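Local coordinates for mandelate racemase/muconate lactonizing protein (Paenibacillus sp., PDB 3V5C) that probably dehydrates galacturonate, as a magnesium-binding member of the enolase superfamily, at residues 165-170 with 202-207; 228-233 with 256-261; 242-247 with 276-281. The protein carries 1 engineered substitution. All coordinates share one frame; numbering follows the deposited sequence.

Contact 1: residues 165-170 with 202-207; sequences RHFKIK and GKIMID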
loop_
_atom_site.group_PDB
_atom_site.type_symbol
_atom_site.label_atom_id
_atom_site.label_comp_id
_atom_site.label_asym_id
_atom_site.label_seq_id
_atom_site.Cartn_x
_atom_site.Cartn_y
_atom_site.Cartn_z
ATOM N N ARG A 165 0.938 -15.366 5.374
ATOM C CA ARG A 165 1.722 -16.460 4.798
ATOM C C ARG A 165 2.929 -15.964 3.996
ATOM O O ARG A 165 3.843 -16.733 3.671
ATOM C CB ARG A 165 0.832 -17.343 3.909
ATOM C CG ARG A 165 -0.285 -18.060 4.681
ATOM C CD ARG A 165 0.290 -19.102 5.647
ATOM N NE ARG A 165 -0.745 -19.817 6.407
ATOM C CZ ARG A 165 -1.175 -19.453 7.616
ATOM N NH1 ARG A 165 -0.683 -18.366 8.215
ATOM N NH2 ARG A 165 -2.108 -20.177 8.235
ATOM N N HIS A 166 2.906 -14.677 3.664
ATOM C CA HIS A 166 3.939 -14.053 2.837
ATOM C C HIS A 166 4.522 -12.887 3.584
ATOM O O HIS A 166 3.795 -12.179 4.293
ATOM C CB HIS A 166 3.297 -13.580 1.536
ATOM C CG HIS A 166 2.420 -14.618 0.920
ATOM N ND1 HIS A 166 2.906 -15.839 0.507
ATOM C CD2 HIS A 166 1.087 -14.642 0.683
ATOM C CE1 HIS A 166 1.915 -16.568 0.030
ATOM N NE2 HIS A 166 0.802 -15.861 0.113
ATOM N N PHE A 167 5.823 -12.662 3.402
ATOM C CA PHE A 167 6.538 -11.745 4.281
ATOM C C PHE A 167 7.537 -10.878 3.540
ATOM O O PHE A 167 8.299 -11.376 2.723
ATOM C CB PHE A 167 7.262 -12.538 5.377
ATOM C CG PHE A 167 6.339 -13.370 6.224
ATOM C CD1 PHE A 167 6.035 -14.679 5.860
ATOM C CD2 PHE A 167 5.754 -12.832 7.366
ATOM C CE1 PHE A 167 5.147 -15.461 6.648
ATOM C CE2 PHE A 167 4.874 -13.598 8.153
ATOM C CZ PHE A 167 4.573 -14.908 7.788
ATOM N N LYS A 168 7.543 -9.586 3.865
ATOM C CA LYS A 168 8.554 -8.685 3.326
ATOM C C LYS A 168 9.506 -8.319 4.439
ATOM O O LYS A 168 9.113 -7.777 5.469
ATOM C CB LYS A 168 7.952 -7.422 2.705
ATOM C CG LYS A 168 9.023 -6.601 1.970
ATOM C CD LYS A 168 8.410 -5.574 1.023
ATOM C CE LYS A 168 7.937 -4.330 1.779
ATOM N NZ LYS A 168 7.356 -3.319 0.788
ATOM N N ILE A 169 10.772 -8.618 4.205
ATOM C CA ILE A 169 11.802 -8.477 5.207
ATOM C C ILE A 169 12.669 -7.268 4.892
ATOM O O ILE A 169 13.182 -7.147 3.790
ATOM C CB ILE A 169 12.681 -9.736 5.219
ATOM C CG1 ILE A 169 11.813 -10.976 5.468
ATOM C CG2 ILE A 169 13.776 -9.583 6.284
ATOM C CD1 ILE A 169 12.448 -12.270 4.989
ATOM N N LYS A 170 12.789 -6.345 5.841
ATOM C CA LYS A 170 13.699 -5.233 5.657
ATOM C C LYS A 170 15.132 -5.739 5.690
ATOM O O LYS A 170 15.495 -6.524 6.572
ATOM C CB LYS A 170 13.479 -4.156 6.716
ATOM C CG LYS A 170 12.126 -3.447 6.614
ATOM C CD LYS A 170 12.135 -2.499 5.421
ATOM C CE LYS A 170 10.846 -1.706 5.323
ATOM N NZ LYS A 170 9.864 -2.432 4.496
ATOM N N GLY A 202 5.212 -20.072 1.231
ATOM C CA GLY A 202 5.260 -18.691 1.699
ATOM C C GLY A 202 6.213 -17.849 0.857
ATOM O O GLY A 202 7.391 -18.165 0.762
ATOM N N LYS A 203 5.706 -16.791 0.231
ATOM C CA LYS A 203 6.547 -15.939 -0.608
ATOM C C LYS A 203 7.344 -14.982 0.266
ATOM O O LYS A 203 6.805 -14.363 1.202
ATOM C CB LYS A 203 5.693 -15.153 -1.616
ATOM C CG LYS A 203 4.981 -16.040 -2.616
ATOM C CD LYS A 203 4.185 -15.211 -3.600
ATOM C CE LYS A 203 3.583 -16.074 -4.705
ATOM N NZ LYS A 203 2.450 -16.918 -4.221
ATOM N N ILE A 204 8.632 -14.850 -0.043
ATOM C CA ILE A 204 9.508 -13.973 0.715
ATOM C C ILE A 204 9.958 -12.828 -0.176
ATOM O O ILE A 204 10.409 -13.052 -1.295
ATOM C CB ILE A 204 10.763 -14.740 1.178
ATOM C CG1 ILE A 204 10.359 -15.902 2.087
ATOM C CG2 ILE A 204 11.745 -13.808 1.872
ATOM C CD1 ILE A 204 9.659 -15.456 3.339
ATOM N N MET A 205 9.812 -11.602 0.318
ATOM C CA MET A 205 10.301 -10.422 -0.386
ATOM C C MET A 205 11.338 -9.714 0.478
ATOM O O MET A 205 11.275 -9.783 1.707
ATOM C CB MET A 205 9.146 -9.465 -0.710
ATOM C CG MET A 205 8.120 -10.006 -1.701
ATOM S SD MET A 205 7.028 -11.279 -1.027
ATOM C CE MET A 205 6.079 -10.350 0.166
ATOM N N ILE A 206 12.299 -9.041 -0.152
ATOM C CA ILE A 206 13.249 -8.240 0.602
ATOM C C ILE A 206 13.273 -6.786 0.142
ATOM O O ILE A 206 13.134 -6.505 -1.033
ATOM C CB ILE A 206 14.665 -8.865 0.636
ATOM C CG1 ILE A 206 15.289 -8.943 -0.760
ATOM C CG2 ILE A 206 14.610 -10.268 1.279
ATOM C CD1 ILE A 206 16.747 -9.484 -0.726
ATOM N N ASP A 207 13.450 -5.868 1.087
ATOM C CA ASP A 207 13.349 -4.438 0.829
ATOM C C ASP A 207 14.548 -3.793 1.492
ATOM O O ASP A 207 14.652 -3.817 2.721
ATOM C CB ASP A 207 12.011 -3.918 1.395
ATOM C CG ASP A 207 11.841 -2.398 1.313
ATOM O OD1 ASP A 207 12.657 -1.692 0.675
ATOM O OD2 ASP A 207 10.820 -1.906 1.867
#
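Gly202 brings its CA close against Arg165 O, at 3.1 Å. The next residue, Lys203, donates its backbone N to His166 ND1 at 3.0 Å. The donor is a backbone N-H, so ND1 accepts; the nearly straight bond (171°), lying in the imidazole plane, probably helps fix the ring's rotation. Lys203 CB and CG run alongside the ring, next to ND1 and CE1, while Arg165 CB covers the centre of one ring face. Lys203 O takes Phe167 N at 2.9 Å and begins the parallel ladder. Ile204 turns toward helix 180-198: its CG2 meets Ile169 CD1 at 3.5 Å, the two side chains crossing obliquely, and its CD1 reaches Phe167 CB more loosely. Met205 carries two rungs, N to Phe167 O and O from Ile169 N, the latter at 2.8 Å. Its CB rests on Lys168 CG on the other face of the sheet. Ile206 returns to the helix face and sets CG2 near Ile169 CB. Asp207 N closes the ladder on Ile169 O. Its CG stands anti to the backbone N (chi1 174°), alongside Lys170, whose NZ binds OD2 at 2.8 Å from the anti side, 35° out of the carboxylate plane. Lys168 NZ makes a long salt bridge to Asp207 OD2 (3.9 Å); Lys168 NZ is also hydrogen-bonded to Tyr131 OH and salt-bridged to Glu233 and Glu336. This is a beta-alpha-beta unit of a TIM barrel, with strands 167-170 and 204-207 as neighbours joined through helix 180-198. The Lys-X-Lys pair and the acidic strand end facing it recall the active sites of the mandelate racemase group.

Contact 2: residues 228-233 with 256-261; sequences NLYWLE and NVLIAD. With MG (magnesium ion), chain E.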
loop_
_atom_site.group_PDB
_atom_site.type_symbol
_atom_site.label_atom_id
_atom_site.label_comp_id
_atom_site.label_asym_id
_atom_site.label_seq_id
_atom_site.Cartn_x
_atom_site.Cartn_y
_atom_site.Cartn_z
ATOM N N ASN A 228 14.165 -19.326 -1.955
ATOM C CA ASN A 228 13.300 -18.798 -2.999
ATOM C C ASN A 228 12.835 -17.412 -2.589
ATOM O O ASN A 228 12.140 -17.254 -1.588
ATOM C CB ASN A 228 12.127 -19.740 -3.282
ATOM C CG ASN A 228 12.582 -21.101 -3.790
ATOM O OD1 ASN A 228 12.207 -22.138 -3.240
ATOM N ND2 ASN A 228 13.400 -21.100 -4.840
ATOM N N LEU A 229 13.281 -16.411 -3.338
ATOM C CA LEU A 229 12.940 -15.017 -3.089
ATOM C C LEU A 229 11.995 -14.590 -4.192
ATOM O O LEU A 229 12.295 -14.763 -5.376
ATOM C CB LEU A 229 14.190 -14.142 -3.159
ATOM C CG LEU A 229 15.242 -14.319 -2.067
ATOM C CD1 LEU A 229 16.423 -13.437 -2.395
ATOM C CD2 LEU A 229 14.643 -13.941 -0.719
ATOM N N TYR A 230 10.866 -14.013 -3.807
ATOM C CA TYR A 230 9.860 -13.606 -4.772
ATOM C C TYR A 230 10.229 -12.295 -5.455
ATOM O O TYR A 230 10.187 -12.201 -6.677
ATOM C CB TYR A 230 8.488 -13.513 -4.106
ATOM C CG TYR A 230 7.368 -13.284 -5.092
ATOM C CD1 TYR A 230 6.983 -14.286 -5.967
ATOM C CD2 TYR A 230 6.711 -12.072 -5.157
ATOM C CE1 TYR A 230 5.976 -14.079 -6.884
ATOM C CE2 TYR A 230 5.700 -11.857 -6.067
ATOM C CZ TYR A 230 5.341 -12.868 -6.926
ATOM O OH TYR A 230 4.321 -12.676 -7.827
ATOM N N TRP A 231 10.533 -11.262 -4.666
ATOM C CA TRP A 231 11.085 -10.048 -5.256
ATOM C C TRP A 231 12.086 -9.314 -4.383
ATOM O O TRP A 231 12.160 -9.528 -3.155
ATOM C CB TRP A 231 9.975 -9.105 -5.731
ATOM C CG TRP A 231 9.261 -8.213 -4.726
ATOM C CD1 TRP A 231 9.812 -7.413 -3.754
ATOM C CD2 TRP A 231 7.853 -7.948 -4.704
ATOM N NE1 TRP A 231 8.821 -6.704 -3.108
ATOM C CE2 TRP A 231 7.615 -7.011 -3.677
ATOM C CE3 TRP A 231 6.767 -8.441 -5.437
ATOM C CZ2 TRP A 231 6.317 -6.563 -3.348
ATOM C CZ3 TRP A 231 5.476 -7.981 -5.121
ATOM C CH2 TRP A 231 5.274 -7.050 -4.095
ATOM N N LEU A 232 12.873 -8.490 -5.064
ATOM C CA LEU A 232 13.833 -7.581 -4.471
ATOM C C LEU A 232 13.372 -6.156 -4.707
ATOM O O LEU A 232 13.291 -5.703 -5.854
ATOM C CB LEU A 232 15.188 -7.778 -5.149
ATOM C CG LEU A 232 16.253 -6.708 -4.903
ATOM C CD1 LEU A 232 16.730 -6.764 -3.476
ATOM C CD2 LEU A 232 17.428 -6.891 -5.856
ATOM N N GLU A 233 13.098 -5.451 -3.620
ATOM C CA GLU A 233 12.546 -4.104 -3.663
ATOM C C GLU A 233 13.579 -3.076 -3.215
ATOM O O GLU A 233 14.275 -3.254 -2.198
ATOM C CB GLU A 233 11.295 -4.073 -2.769
ATOM C CG GLU A 233 10.809 -2.738 -2.274
ATOM C CD GLU A 233 9.418 -2.860 -1.654
ATOM O OE1 GLU A 233 8.858 -3.960 -1.718
ATOM O OE2 GLU A 233 8.908 -1.854 -1.132
ATOM N N ASN A 256 15.375 -16.755 -10.328
ATOM C CA ASN A 256 14.111 -16.078 -10.579
ATOM C C ASN A 256 13.702 -15.192 -9.416
ATOM O O ASN A 256 13.066 -15.653 -8.465
ATOM C CB ASN A 256 13.010 -17.107 -10.837
ATOM C CG ASN A 256 13.375 -18.064 -11.948
ATOM O OD1 ASN A 256 13.926 -17.655 -12.971
ATOM N ND2 ASN A 256 13.100 -19.348 -11.746
ATOM N N VAL A 257 14.085 -13.927 -9.494
ATOM C CA VAL A 257 13.696 -12.932 -8.504
ATOM C C VAL A 257 13.179 -11.705 -9.257
ATOM O O VAL A 257 13.865 -11.171 -10.132
ATOM C CB VAL A 257 14.911 -12.539 -7.659
ATOM C CG1 VAL A 257 14.553 -11.447 -6.651
ATOM C CG2 VAL A 257 15.477 -13.772 -6.944
ATOM N N LEU A 258 11.955 -11.275 -8.965
ATOM C CA LEU A 258 11.436 -10.076 -9.624
ATOM C C LEU A 258 12.081 -8.830 -9.039
ATOM O O LEU A 258 12.466 -8.824 -7.863
ATOM C CB LEU A 258 9.917 -9.975 -9.447
ATOM C CG LEU A 258 9.136 -11.155 -10.021
ATOM C CD1 LEU A 258 7.750 -11.204 -9.403
ATOM C CD2 LEU A 258 9.064 -11.062 -11.541
ATOM N N ILE A 259 12.206 -7.790 -9.857
ATOM C CA ILE A 259 12.693 -6.489 -9.395
ATOM C C ILE A 259 11.496 -5.546 -9.171
ATOM O O ILE A 259 10.676 -5.337 -10.087
ATOM C CB ILE A 259 13.666 -5.871 -10.418
ATOM C CG1 ILE A 259 14.914 -6.766 -10.583
ATOM C CG2 ILE A 259 14.050 -4.435 -10.007
ATOM C CD1 ILE A 259 15.723 -6.952 -9.326
ATOM N N ALA A 260 11.400 -4.973 -7.970
ATOM C CA ALA A 260 10.277 -4.117 -7.595
ATOM C C ALA A 260 10.789 -2.731 -7.207
ATOM O O ALA A 260 11.798 -2.606 -6.502
ATOM C CB ALA A 260 9.488 -4.754 -6.433
ATOM N N ASP A 261 10.119 -1.678 -7.681
ATOM C CA ASP A 261 10.556 -0.339 -7.332
ATOM C C ASP A 261 9.417 0.635 -7.607
ATOM O O ASP A 261 8.396 0.235 -8.155
ATOM C CB ASP A 261 11.817 0.007 -8.159
ATOM C CG ASP A 261 12.786 0.909 -7.420
ATOM O OD1 ASP A 261 12.315 1.786 -6.684
ATOM O OD2 ASP A 261 14.019 0.759 -7.607
HETATM MG MG MG E . 13.098 3.426 -5.792
HETATM O O HOH W 1 14.236 -17.015 -6.068
HETATM O O HOH W 2 9.818 -14.407 -8.452
HETATM O O HOH W 3 14.872 2.337 -5.379
HETATM O O HOH W 4 13.908 5.129 -4.732
HETATM O O HOH W 5 12.031 2.792 -4.072
HETATM O O HOH W 6 11.353 4.550 -6.413
#
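Tyr230 O accepts from Leu258 N at 3.0 Å, and a water lies 2.9 Å from Tyr230 O, probably donating to it. Leu232 N then gives to Leu258 O at 2.8 Å, and that oxygen also meets Trp231 CA in a CA-H...O contact. Ala260 N completes the parallel ladder on Leu232 O (2.9 Å), standing above the carbonyl plane. Near Leu229, another water accepts from its N and lies within bonding distance of Asn256 O, linking the two segments. Trp231 CG sits between the backbone N and the carbonyl carbon (chi1 80°), and Ala260 CB lies over its five-membered ring, 3.7 Å from the centroid and 6° off the normal. The indole NE1 is satisfied by the anti lone pair of Glu233 OE1 at 3.1 Å. That oxygen also takes Gln283 NE2, and Glu233 OE2 pairs with Lys168. Leu258 CD1 sits over one face of the Tyr230 ring, toward its rim, 3.8 Å from CZ, while the phenol OH is bonded to Glu333. At the end of its strand Asp261 commits OD1 to the magnesium ion at 2.0 Å; four waters and Glu238 make up the other ligands, and Asp261 OD2 is bonded to Tyr243 OH. The two strands are barrel neighbours linked by helix 240-253. Leu232 and Ile259, side by side, face that helix at Leu246, Leu232 also reaches helix 214-223, and strand 204-207 continues the sheet beyond 231-233.

Contact 3: residues 242-247 with 276-281; sequences LYEDLK and RGRVDV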
loop_
_atom_site.group_PDB
_atom_site.type_symbol
_atom_site.label_atom_id
_atom_site.label_comp_id
_atom_site.label_asym_id
_atom_site.label_seq_id
_atom_site.Cartn_x
_atom_site.Cartn_y
_atom_site.Cartn_z
ATOM N N LEU A 242 22.035 -0.103 -14.028
ATOM C CA LEU A 242 22.295 -1.057 -12.954
ATOM C C LEU A 242 21.291 -2.200 -12.975
ATOM O O LEU A 242 21.661 -3.354 -12.808
ATOM C CB LEU A 242 22.287 -0.373 -11.593
ATOM C CG LEU A 242 23.320 0.727 -11.385
ATOM C CD1 LEU A 242 23.247 1.245 -9.967
ATOM C CD2 LEU A 242 24.743 0.240 -11.723
ATOM N N TYR A 243 20.022 -1.874 -13.191
ATOM C CA TYR A 243 19.019 -2.930 -13.282
ATOM C C TYR A 243 19.172 -3.806 -14.537
ATOM O O TYR A 243 18.904 -4.991 -14.482
ATOM C CB TYR A 243 17.616 -2.335 -13.174
ATOM C CG TYR A 243 17.124 -2.064 -11.757
ATOM C CD1 TYR A 243 17.501 -2.866 -10.679
ATOM C CD2 TYR A 243 16.254 -1.015 -11.507
ATOM C CE1 TYR A 243 17.006 -2.620 -9.396
ATOM C CE2 TYR A 243 15.767 -0.747 -10.235
ATOM C CZ TYR A 243 16.131 -1.559 -9.187
ATOM O OH TYR A 243 15.605 -1.283 -7.949
ATOM N N GLU A 244 19.600 -3.223 -15.661
ATOM C CA GLU A 244 19.874 -4.029 -16.850
ATOM C C GLU A 244 20.942 -5.063 -16.511
ATOM O O GLU A 244 20.824 -6.236 -16.869
ATOM C CB GLU A 244 20.360 -3.156 -18.014
ATOM C CG GLU A 244 20.588 -3.950 -19.281
ATOM C CD GLU A 244 21.114 -3.100 -20.426
ATOM O OE1 GLU A 244 21.546 -1.952 -20.185
ATOM O OE2 GLU A 244 21.111 -3.593 -21.570
ATOM N N ASP A 245 21.967 -4.612 -15.803
ATOM C CA ASP A 245 23.065 -5.478 -15.364
ATOM C C ASP A 245 22.543 -6.570 -14.425
ATOM O O ASP A 245 22.761 -7.754 -14.672
ATOM C CB ASP A 245 24.178 -4.623 -14.722
ATOM C CG ASP A 245 25.352 -5.450 -14.181
ATOM O OD1 ASP A 245 25.116 -6.529 -13.613
ATOM O OD2 ASP A 245 26.524 -4.998 -14.288
ATOM N N LEU A 246 21.816 -6.175 -13.381
ATOM C CA LEU A 246 21.281 -7.130 -12.416
ATOM C C LEU A 246 20.401 -8.183 -13.089
ATOM O O LEU A 246 20.512 -9.371 -12.805
ATOM C CB LEU A 246 20.476 -6.399 -11.343
ATOM C CG LEU A 246 19.979 -7.267 -10.182
ATOM C CD1 LEU A 246 21.154 -7.992 -9.567
ATOM C CD2 LEU A 246 19.316 -6.391 -9.149
ATOM N N LYS A 247 19.523 -7.740 -13.980
ATOM C CA LYS A 247 18.651 -8.666 -14.688
ATOM C C LYS A 247 19.424 -9.700 -15.499
ATOM O O LYS A 247 19.076 -10.879 -15.506
ATOM C CB LYS A 247 17.699 -7.890 -15.590
ATOM C CG LYS A 247 16.574 -7.240 -14.837
ATOM C CD LYS A 247 15.637 -8.288 -14.322
ATOM C CE LYS A 247 14.227 -7.749 -14.224
ATOM N NZ LYS A 247 13.259 -8.742 -14.767
ATOM N N ARG A 276 11.017 -1.657 -20.732
ATOM C CA ARG A 276 12.176 -2.246 -21.399
ATOM C C ARG A 276 12.745 -3.483 -20.693
ATOM O O ARG A 276 13.772 -4.035 -21.097
ATOM C CB ARG A 276 13.267 -1.196 -21.648
ATOM C CG ARG A 276 12.894 -0.177 -22.719
ATOM C CD ARG A 276 14.119 0.562 -23.243
ATOM N NE ARG A 276 14.631 1.563 -22.303
ATOM C CZ ARG A 276 14.252 2.831 -22.278
ATOM N NH1 ARG A 276 13.321 3.266 -23.124
ATOM N NH2 ARG A 276 14.786 3.669 -21.396
ATOM N N GLY A 277 12.071 -3.918 -19.630
ATOM C CA GLY A 277 12.410 -5.166 -18.975
ATOM C C GLY A 277 13.329 -5.091 -17.770
ATOM O O GLY A 277 13.741 -6.123 -17.255
ATOM N N ARG A 278 13.632 -3.883 -17.301
ATOM C CA ARG A 278 14.595 -3.724 -16.211
ATOM C C ARG A 278 13.950 -3.801 -14.822
ATOM O O ARG A 278 14.653 -4.041 -13.825
ATOM C CB ARG A 278 15.365 -2.398 -16.346
ATOM C CG ARG A 278 16.400 -2.348 -17.490
ATOM C CD ARG A 278 15.712 -2.252 -18.839
ATOM N NE ARG A 278 16.595 -1.772 -19.903
ATOM C CZ ARG A 278 17.240 -2.558 -20.760
ATOM N NH1 ARG A 278 17.155 -3.882 -20.671
ATOM N NH2 ARG A 278 17.995 -2.014 -21.710
ATOM N N VAL A 279 12.628 -3.613 -14.766
ATOM C CA VAL A 279 11.883 -3.589 -13.505
ATOM C C VAL A 279 10.554 -4.302 -13.751
ATOM O O VAL A 279 9.947 -4.118 -14.808
ATOM C CB VAL A 279 11.633 -2.133 -13.015
ATOM C CG1 VAL A 279 10.692 -2.110 -11.818
ATOM C CG2 VAL A 279 12.961 -1.419 -12.684
ATOM N N ASP A 280 10.126 -5.153 -12.814
ATOM C CA ASP A 280 8.964 -6.017 -13.034
ATOM C C ASP A 280 7.701 -5.581 -12.301
ATOM O O ASP A 280 6.598 -5.813 -12.778
ATOM C CB ASP A 280 9.300 -7.439 -12.590
ATOM C CG ASP A 280 10.531 -7.963 -13.280
ATOM O OD1 ASP A 280 10.537 -8.001 -14.533
ATOM O OD2 ASP A 280 11.501 -8.296 -12.583
ATOM N N VAL A 281 7.875 -4.965 -11.132
ATOM C CA VAL A 281 6.780 -4.670 -10.228
ATOM C C VAL A 281 6.877 -3.203 -9.848
ATOM O O VAL A 281 7.928 -2.744 -9.412
ATOM C CB VAL A 281 6.909 -5.493 -8.930
ATOM C CG1 VAL A 281 5.801 -5.132 -7.959
ATOM C CG2 VAL A 281 6.889 -6.993 -9.229
#
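Asp280 OD2 is gripped by two groups, Lys247 NZ at 2.8 Å and the backbone N of Ile259. The ammonium bridges the whole carboxylate, reaching Asp280 OD1 at 2.8 Å as well, with the syn lone pair of each oxygen in use. The two side chains meet tip to tip, and Lys247 CE passes 3.5 Å from Gly277 O on the way. A methionine in place of Lys247 would probably leave the Asp280 carboxylate without its charged mate, with OD1 losing that bond and the group freer to turn about the bond from Ile259 N. One helical turn earlier, Tyr243 lays CB 3.5 Å from Arg278 O, a buried oxygen that has no polar partner, and CD2 3.5 Å from Val279 CG2. Glu244 runs alongside Arg278, its CG 3.6 Å above the guanidinium plane and offset toward the rim. The carboxylate plane is turned 35° from the guanidinium, and Glu244 OE2 reaches Arg278 NH2 at 3.5 Å in a loose salt bridge. Arg278 NE has its stronger partner in Glu240, at the start of the same helix. Gly277, with positive phi, ends helix 270-275 in a Schellman motif, and the loop then runs past helix 240-253 to strand 281-282. Helix 240-253 packs on strand 258-261 through Tyr243, Leu246 and Lys247 against Ile259, and touches helix 214-223 through Leu246.

In the fold
Contacts 1 and 2 are buried strand pairings in one barrel sheet, and they adjoin: strands 204-207 and 231-233 are neighbours, with Ile204 O close to Tyr230 N and Met205 packed on Trp231. Contact 3 is partly buried, in the outer layer, and joins a helix to a loop. It shares no segment with the others but touches contact 2 through Tyr243 and Asp280, whereas it stays about 8 Å, nearest atoms, from contact 1. The chemistry follows place. Backbone ladders dominate the first two, ending in a lysine-carboxylate cluster at contact 1 and a magnesium ligand at contact 2; salt bridges and Tyr243 packing make contact 3, whose helix 240-253 connects the two strands of contact 2.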